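6-phospho-beta-d glycosidase (Streptococcus pyogenes, PDB 5FOO) probably hydrolyses 6-phospho-beta-glucosides, as a family 1 glycoside hydrolase. Local coordinates at residues Q26-W34 / F120-Q128. The protein carries 1 engineered substitution. Numbering follows the deposited sequence.
With PO4 (phosphate ion), chain M.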
ATOM      1  N   GLN A  26      -1.789   9.933 -20.334  1.00 27.54           N
ATOM      2  CA  GLN A  26      -1.263   9.526 -21.622  1.00 28.07           C
ATOM      3  C   GLN A  26      -1.283   8.011 -21.820  1.00 28.84           C
ATOM      4  O   GLN A  26      -1.483   7.535 -22.942  1.00 24.35           O
ATOM      5  CB  GLN A  26       0.151  10.085 -21.794  1.00 29.28           C
ATOM      6  CG  GLN A  26       0.804   9.763 -23.112  1.00 29.90           C
ATOM      7  CD  GLN A  26       2.178  10.424 -23.313  1.00 31.27           C
ATOM      8  OE1 GLN A  26       2.606  11.346 -22.630  1.00 29.24           O
ATOM      9  NE2 GLN A  26       2.865   9.936 -24.287  1.00 31.98           N
ATOM     10  N   HIS A  27      -1.010   7.236 -20.780  1.00 26.59           N
ATOM     11  CA  HIS A  27      -0.767   5.810 -20.995  1.00 25.90           C
ATOM     12  C   HIS A  27      -1.706   5.065 -20.118  1.00 25.23           C
ATOM     13  O   HIS A  27      -2.192   5.598 -19.117  1.00 23.63           O
ATOM     14  CB  HIS A  27       0.689   5.403 -20.583  1.00 27.54           C
ATOM     15  CG  HIS A  27       1.805   6.143 -21.275  1.00 27.61           C
ATOM     16  ND1 HIS A  27       2.280   5.788 -22.525  1.00 31.08           N
ATOM     17  CD2 HIS A  27       2.611   7.148 -20.851  1.00 27.37           C
ATOM     18  CE1 HIS A  27       3.299   6.557 -22.863  1.00 27.35           C
ATOM     19  NE2 HIS A  27       3.492   7.430 -21.885  1.00 28.83           N
ATOM     20  N   ARG A  28      -1.880   3.785 -20.446  1.00 26.93           N
ATOM     21  CA  ARG A  28      -2.588   2.836 -19.597  1.00 29.62           C
ATOM     22  C   ARG A  28      -1.683   2.108 -18.622  1.00 30.11           C
ATOM     23  O   ARG A  28      -0.598   1.623 -18.994  1.00 28.55           O
ATOM     24  CB  ARG A  28      -3.318   1.778 -20.453  1.00 31.48           C
ATOM     25  CG  ARG A  28      -4.339   2.418 -21.425  1.00 33.38           C
ATOM     26  CD  ARG A  28      -4.819   1.449 -22.501  1.00 36.67           C
ATOM     27  NE  ARG A  28      -3.707   1.017 -23.322  1.00 31.28           N
ATOM     28  CZ  ARG A  28      -3.785   0.149 -24.316  1.00 33.63           C
ATOM     29  NH1 ARG A  28      -4.926  -0.424 -24.680  1.00 31.77           N
ATOM     30  NH2 ARG A  28      -2.689  -0.125 -24.955  1.00 36.87           N
ATOM     31  N   ASN A  29      -2.147   2.028 -17.379  1.00 27.09           N
ATOM     32  CA  ASN A  29      -1.568   1.116 -16.455  1.00 26.61           C
ATOM     33  C   ASN A  29      -2.154  -0.277 -16.587  1.00 26.00           C
ATOM     34  O   ASN A  29      -3.038  -0.473 -17.384  1.00 26.31           O
ATOM     35  CB  ASN A  29      -1.582   1.697 -15.013  1.00 27.71           C
ATOM     36  CG  ASN A  29      -2.968   1.803 -14.384  1.00 27.17           C
ATOM     37  OD1 ASN A  29      -3.772   0.893 -14.418  1.00 30.41           O
ATOM     38  ND2 ASN A  29      -3.183   2.891 -13.688  1.00 27.44           N
ATOM     39  N   LEU A  30      -1.671  -1.239 -15.809  1.00 26.83           N
ATOM     40  CA  LEU A  30      -2.180  -2.610 -15.933  1.00 25.48           C
ATOM     41  C   LEU A  30      -3.648  -2.653 -15.701  1.00 29.90           C
ATOM     42  O   LEU A  30      -4.357  -3.302 -16.489  1.00 31.43           O
ATOM     43  CB  LEU A  30      -1.512  -3.583 -14.998  1.00 25.53           C
ATOM     44  CG  LEU A  30      -0.016  -3.700 -15.159  1.00 27.71           C
ATOM     45  CD1 LEU A  30       0.555  -4.782 -14.275  1.00 30.77           C
ATOM     46  CD2 LEU A  30       0.394  -3.928 -16.611  1.00 31.28           C
ATOM     47  N   PHE A  31      -4.139  -1.985 -14.655  1.00 27.68           N
ATOM     48  CA  PHE A  31      -5.600  -2.038 -14.385  1.00 30.32           C
ATOM     49  C   PHE A  31      -6.504  -1.320 -15.429  1.00 30.85           C
ATOM     50  O   PHE A  31      -7.585  -1.813 -15.743  1.00 30.06           O
ATOM     51  CB  PHE A  31      -5.934  -1.556 -12.984  1.00 28.61           C
ATOM     52  CG  PHE A  31      -5.970  -2.659 -11.961  1.00 31.49           C
ATOM     53  CD1 PHE A  31      -7.086  -3.482 -11.851  1.00 29.20           C
ATOM     54  CD2 PHE A  31      -4.895  -2.851 -11.077  1.00 31.86           C
ATOM     55  CE1 PHE A  31      -7.116  -4.491 -10.894  1.00 33.93           C
ATOM     56  CE2 PHE A  31      -4.909  -3.852 -10.127  1.00 31.89           C
ATOM     57  CZ  PHE A  31      -6.018  -4.693 -10.027  1.00 34.30           C
ATOM     58  N   ASP A  32      -6.039  -0.194 -15.979  1.00 28.66           N
ATOM     59  CA  ASP A  32      -6.739   0.488 -17.021  1.00 29.84           C
ATOM     60  C   ASP A  32      -6.906  -0.478 -18.199  1.00 31.26           C
ATOM     61  O   ASP A  32      -7.987  -0.527 -18.810  1.00 30.82           O
ATOM     62  CB  ASP A  32      -5.987   1.705 -17.565  1.00 30.10           C
ATOM     63  CG  ASP A  32      -5.600   2.718 -16.502  1.00 30.66           C
ATOM     64  OD1 ASP A  32      -6.412   2.977 -15.595  1.00 31.82           O
ATOM     65  OD2 ASP A  32      -4.482   3.286 -16.622  1.00 31.35           O
ATOM     66  N   TYR A  33      -5.828  -1.185 -18.539  1.00 29.27           N
ATOM     67  CA  TYR A  33      -5.834  -2.120 -19.656  1.00 33.41           C
ATOM     68  C   TYR A  33      -6.799  -3.286 -19.454  1.00 33.85           C
ATOM     69  O   TYR A  33      -7.611  -3.652 -20.368  1.00 29.69           O
ATOM     70  CB  TYR A  33      -4.450  -2.701 -19.903  1.00 32.89           C
ATOM     71  CG  TYR A  33      -4.452  -3.710 -21.021  1.00 30.74           C
ATOM     72  CD1 TYR A  33      -4.574  -3.282 -22.345  1.00 32.63           C
ATOM     73  CD2 TYR A  33      -4.271  -5.079 -20.766  1.00 31.06           C
ATOM     74  CE1 TYR A  33      -4.555  -4.196 -23.390  1.00 33.14           C
ATOM     75  CE2 TYR A  33      -4.236  -6.007 -21.799  1.00 33.55           C
ATOM     76  CZ  TYR A  33      -4.400  -5.547 -23.107  1.00 33.86           C
ATOM     77  OH  TYR A  33      -4.369  -6.409 -24.132  1.00 39.96           O
ATOM     78  N   TRP A  34      -6.676  -3.859 -18.262  1.00 30.35           N
ATOM     79  CA  TRP A  34      -7.533  -4.922 -17.823  1.00 30.36           C
ATOM     80  C   TRP A  34      -9.016  -4.589 -17.877  1.00 32.21           C
ATOM     81  O   TRP A  34      -9.830  -5.413 -18.333  1.00 35.98           O
ATOM     82  CB  TRP A  34      -7.163  -5.393 -16.408  1.00 31.11           C
ATOM     83  CG  TRP A  34      -7.446  -6.894 -16.132  1.00 32.85           C
ATOM     84  CD1 TRP A  34      -7.835  -7.863 -17.027  1.00 32.90           C
ATOM     85  CD2 TRP A  34      -7.329  -7.545 -14.873  1.00 30.57           C
ATOM     86  NE1 TRP A  34      -7.972  -9.070 -16.379  1.00 33.32           N
ATOM     87  CE2 TRP A  34      -7.679  -8.892 -15.058  1.00 31.14           C
ATOM     88  CE3 TRP A  34      -7.011  -7.097 -13.580  1.00 32.30           C
ATOM     89  CZ2 TRP A  34      -7.666  -9.809 -14.019  1.00 32.83           C
ATOM     90  CZ3 TRP A  34      -6.980  -8.022 -12.538  1.00 29.59           C
ATOM     91  CH2 TRP A  34      -7.294  -9.349 -12.763  1.00 32.65           C
ATOM     92  N   PHE A 120       0.407  -0.639  -7.753  1.00 25.57           N
ATOM     93  CA  PHE A 120      -0.126  -1.650  -8.658  1.00 25.80           C
ATOM     94  C   PHE A 120      -0.333  -1.134 -10.079  1.00 30.19           C
ATOM     95  O   PHE A 120      -1.253  -1.614 -10.792  1.00 26.36           O
ATOM     96  CB  PHE A 120      -1.503  -2.168  -8.140  1.00 26.61           C
ATOM     97  CG  PHE A 120      -1.555  -2.540  -6.668  1.00 23.84           C
ATOM     98  CD1 PHE A 120      -0.435  -2.824  -5.901  1.00 25.64           C
ATOM     99  CD2 PHE A 120      -2.798  -2.641  -6.059  1.00 25.91           C
ATOM    100  CE1 PHE A 120      -0.548  -3.179  -4.532  1.00 24.52           C
ATOM    101  CE2 PHE A 120      -2.935  -2.994  -4.718  1.00 25.03           C
ATOM    102  CZ  PHE A 120      -1.803  -3.279  -3.953  1.00 26.74           C
ATOM    103  N   ASP A 121       0.486  -0.156 -10.503  1.00 25.02           N
ATOM    104  CA  ASP A 121       0.227   0.549 -11.732  1.00 25.14           C
ATOM    105  C   ASP A 121       1.362   0.656 -12.709  1.00 23.59           C
ATOM    106  O   ASP A 121       1.529   1.689 -13.349  1.00 27.50           O
ATOM    107  CB  ASP A 121      -0.392   1.938 -11.448  1.00 26.05           C
ATOM    108  CG  ASP A 121       0.583   2.895 -10.728  1.00 27.09           C
ATOM    109  OD1 ASP A 121       1.505   2.401 -10.027  1.00 23.78           O
ATOM    110  OD2 ASP A 121       0.425   4.134 -10.886  1.00 29.50           O
ATOM    111  N   LEU A 122       2.069  -0.438 -12.905  1.00 25.47           N
ATOM    112  CA  LEU A 122       2.986  -0.576 -14.021  1.00 25.09           C
ATOM    113  C   LEU A 122       2.297  -0.183 -15.337  1.00 24.58           C
ATOM    114  O   LEU A 122       1.154  -0.598 -15.612  1.00 28.51           O
ATOM    115  CB  LEU A 122       3.515  -2.020 -14.073  1.00 25.54           C
ATOM    116  CG  LEU A 122       4.514  -2.297 -15.174  1.00 30.20           C
ATOM    117  CD1 LEU A 122       5.923  -1.934 -14.734  1.00 31.61           C
ATOM    118  CD2 LEU A 122       4.450  -3.750 -15.623  1.00 33.06           C
ATOM    119  N   PRO A 123       2.971   0.575 -16.197  1.00 27.27           N
ATOM    120  CA  PRO A 123       2.458   0.749 -17.584  1.00 26.93           C
ATOM    121  C   PRO A 123       2.327  -0.569 -18.371  1.00 28.90           C
ATOM    122  O   PRO A 123       3.300  -1.362 -18.486  1.00 27.00           O
ATOM    123  CB  PRO A 123       3.521   1.598 -18.263  1.00 26.49           C
ATOM    124  CG  PRO A 123       4.298   2.230 -17.189  1.00 25.59           C
ATOM    125  CD  PRO A 123       4.274   1.231 -16.022  1.00 27.13           C
ATOM    126  N   ILE A 124       1.143  -0.809 -18.914  1.00 30.96           N
ATOM    127  CA  ILE A 124       0.955  -1.970 -19.829  1.00 31.01           C
ATOM    128  C   ILE A 124       2.015  -2.019 -20.929  1.00 28.48           C
ATOM    129  O   ILE A 124       2.486  -3.094 -21.260  1.00 30.56           O
ATOM    130  CB  ILE A 124      -0.487  -2.045 -20.386  1.00 31.55           C
ATOM    131  CG1 ILE A 124      -0.799  -3.442 -20.999  1.00 32.94           C
ATOM    132  CG2 ILE A 124      -0.709  -0.944 -21.395  1.00 32.03           C
ATOM    133  CD1 ILE A 124      -0.699  -4.607 -20.015  1.00 33.51           C
ATOM    134  N   ALA A 125       2.504  -0.897 -21.459  1.00 30.21           N
ATOM    135  CA  ALA A 125       3.446  -1.032 -22.576  1.00 28.08           C
ATOM    136  C   ALA A 125       4.746  -1.709 -22.124  1.00 29.39           C
ATOM    137  O   ALA A 125       5.379  -2.442 -22.907  1.00 28.40           O
ATOM    138  CB  ALA A 125       3.754   0.312 -23.263  1.00 30.09           C
ATOM    139  N   LEU A 126       5.141  -1.489 -20.865  1.00 30.20           N
ATOM    140  CA  LEU A 126       6.349  -2.140 -20.306  1.00 28.36           C
ATOM    141  C   LEU A 126       6.143  -3.595 -19.975  1.00 28.33           C
ATOM    142  O   LEU A 126       7.074  -4.366 -20.087  1.00 28.94           O
ATOM    143  CB  LEU A 126       6.902  -1.384 -19.097  1.00 27.62           C
ATOM    144  CG  LEU A 126       7.287   0.073 -19.403  1.00 28.69           C
ATOM    145  CD1 LEU A 126       7.841   0.762 -18.125  1.00 27.45           C
ATOM    146  CD2 LEU A 126       8.213   0.175 -20.649  1.00 27.57           C
ATOM    147  N   TYR A 127       4.938  -3.977 -19.561  1.00 28.74           N
ATOM    148  CA  TYR A 127       4.605  -5.386 -19.473  1.00 29.63           C
ATOM    149  C   TYR A 127       4.697  -6.063 -20.841  1.00 28.63           C
ATOM    150  O   TYR A 127       5.391  -7.056 -20.985  1.00 29.19           O
ATOM    151  CB  TYR A 127       3.229  -5.651 -18.847  1.00 30.53           C
ATOM    152  CG  TYR A 127       3.026  -7.145 -18.797  1.00 31.52           C
ATOM    153  CD1 TYR A 127       3.712  -7.920 -17.863  1.00 32.38           C
ATOM    154  CD2 TYR A 127       2.192  -7.807 -19.739  1.00 34.50           C
ATOM    155  CE1 TYR A 127       3.555  -9.298 -17.836  1.00 33.15           C
ATOM    156  CE2 TYR A 127       2.030  -9.196 -19.716  1.00 32.49           C
ATOM    157  CZ  TYR A 127       2.715  -9.927 -18.779  1.00 33.71           C
ATOM    158  OH  TYR A 127       2.601 -11.277 -18.736  1.00 32.77           O
ATOM    159  N   GLN A 128       4.056  -5.486 -21.849  1.00 30.99           N
ATOM    160  CA  GLN A 128       4.011  -6.107 -23.219  1.00 30.59           C
ATOM    161  C   GLN A 128       5.398  -6.169 -23.819  1.00 29.96           C
ATOM    162  O   GLN A 128       5.839  -7.203 -24.264  1.00 30.85           O
ATOM    163  CB  GLN A 128       3.033  -5.341 -24.164  1.00 35.71           C
ATOM    164  CG  GLN A 128       1.546  -5.533 -23.803  1.00 40.08           C
ATOM    165  CD  GLN A 128       0.563  -4.587 -24.521  1.00 44.35           C
ATOM    166  OE1 GLN A 128       0.914  -3.496 -24.969  1.00 53.44           O
ATOM    167  NE2 GLN A 128      -0.688  -4.969 -24.525  1.00 51.79           N
TER
HETATM  168  P   PO4 M1470      -0.166   2.823 -23.773  1.00 47.97           P
HETATM  169  O1  PO4 M1470       0.036   1.432 -24.364  1.00 58.84           O
HETATM  170  O2  PO4 M1470      -0.415   3.930 -24.770  1.00 55.99           O
HETATM  171  O3  PO4 M1470       1.227   3.201 -23.106  1.00 42.34           O
HETATM  172  O4  PO4 M1470      -1.407   2.760 -22.978  1.00 35.77           O
HETATM  173  O   HOH W   1       1.477   1.878 -20.918  1.00 25.10           O
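Ile-124 lies against Tyr-33 and Leu-30 where two loops of the (beta/alpha)8 barrel of glycoside hydrolase family 1 meet, one after strand 9-13 and the other after strand 112-116, each running into a short helix. The axes of the segments 30-34 and 124-128 stand nearly perpendicular, at 86°. With CG1 anti to its backbone N (chi1 -164°), Ile-124 sets this methylene over one face of the Tyr-33 ring, a CH-pi contact 4.0 Å from CG1 to the ring centroid, and the two side chains cross at about a right angle. Ile-124 CD1 reaches on to Leu-30 CD2, 3.6 Å away, while the other methyl of Leu-30, CD1, packs on Leu-122 CB.

The backbones are joined by a single bridge centred on Asn-29 and Pro-123: Ile-124 N donates to Arg-28 O at 3.0 Å, and Leu-30 N makes a weaker, bent bond to Leu-122 O. Both central residues are helix N-caps. Asn-29 and Asp-32 form a capping box, in which Asp-32 N approaches Asn-29 OD1 from above its carbonyl plane and Asn-29 N meets Asp-32 OD2 on its anti side, tilted out of the carboxylate plane. Asn-29 ND2 is hydrogen-bonded to Gln-78 OE1 and passes Asp-121 at its CB, while Asp-121 OD1 accepts from His-119 N. Further in, Phe-31 points its ring edge at Phe-120 O, and both aromatic rings meet Trp-424 of the 6-phosphocyclophellitol pocket.

On the other flank, a phosphate ion, probably from the crystallisation liquor, is held by His-27 ND1 and three nitrogens of Arg-28. The Arg-28 chain bends at chi3 (-62°), allowing NE to join the backbone N on phosphate O4, with NH2 3.2 Å from O1 in the guanidinium plane. One water links the phosphate to both segments, donating to Arg-28 O and phosphate O3 and accepting from Ala-125 N at 3.0 Å.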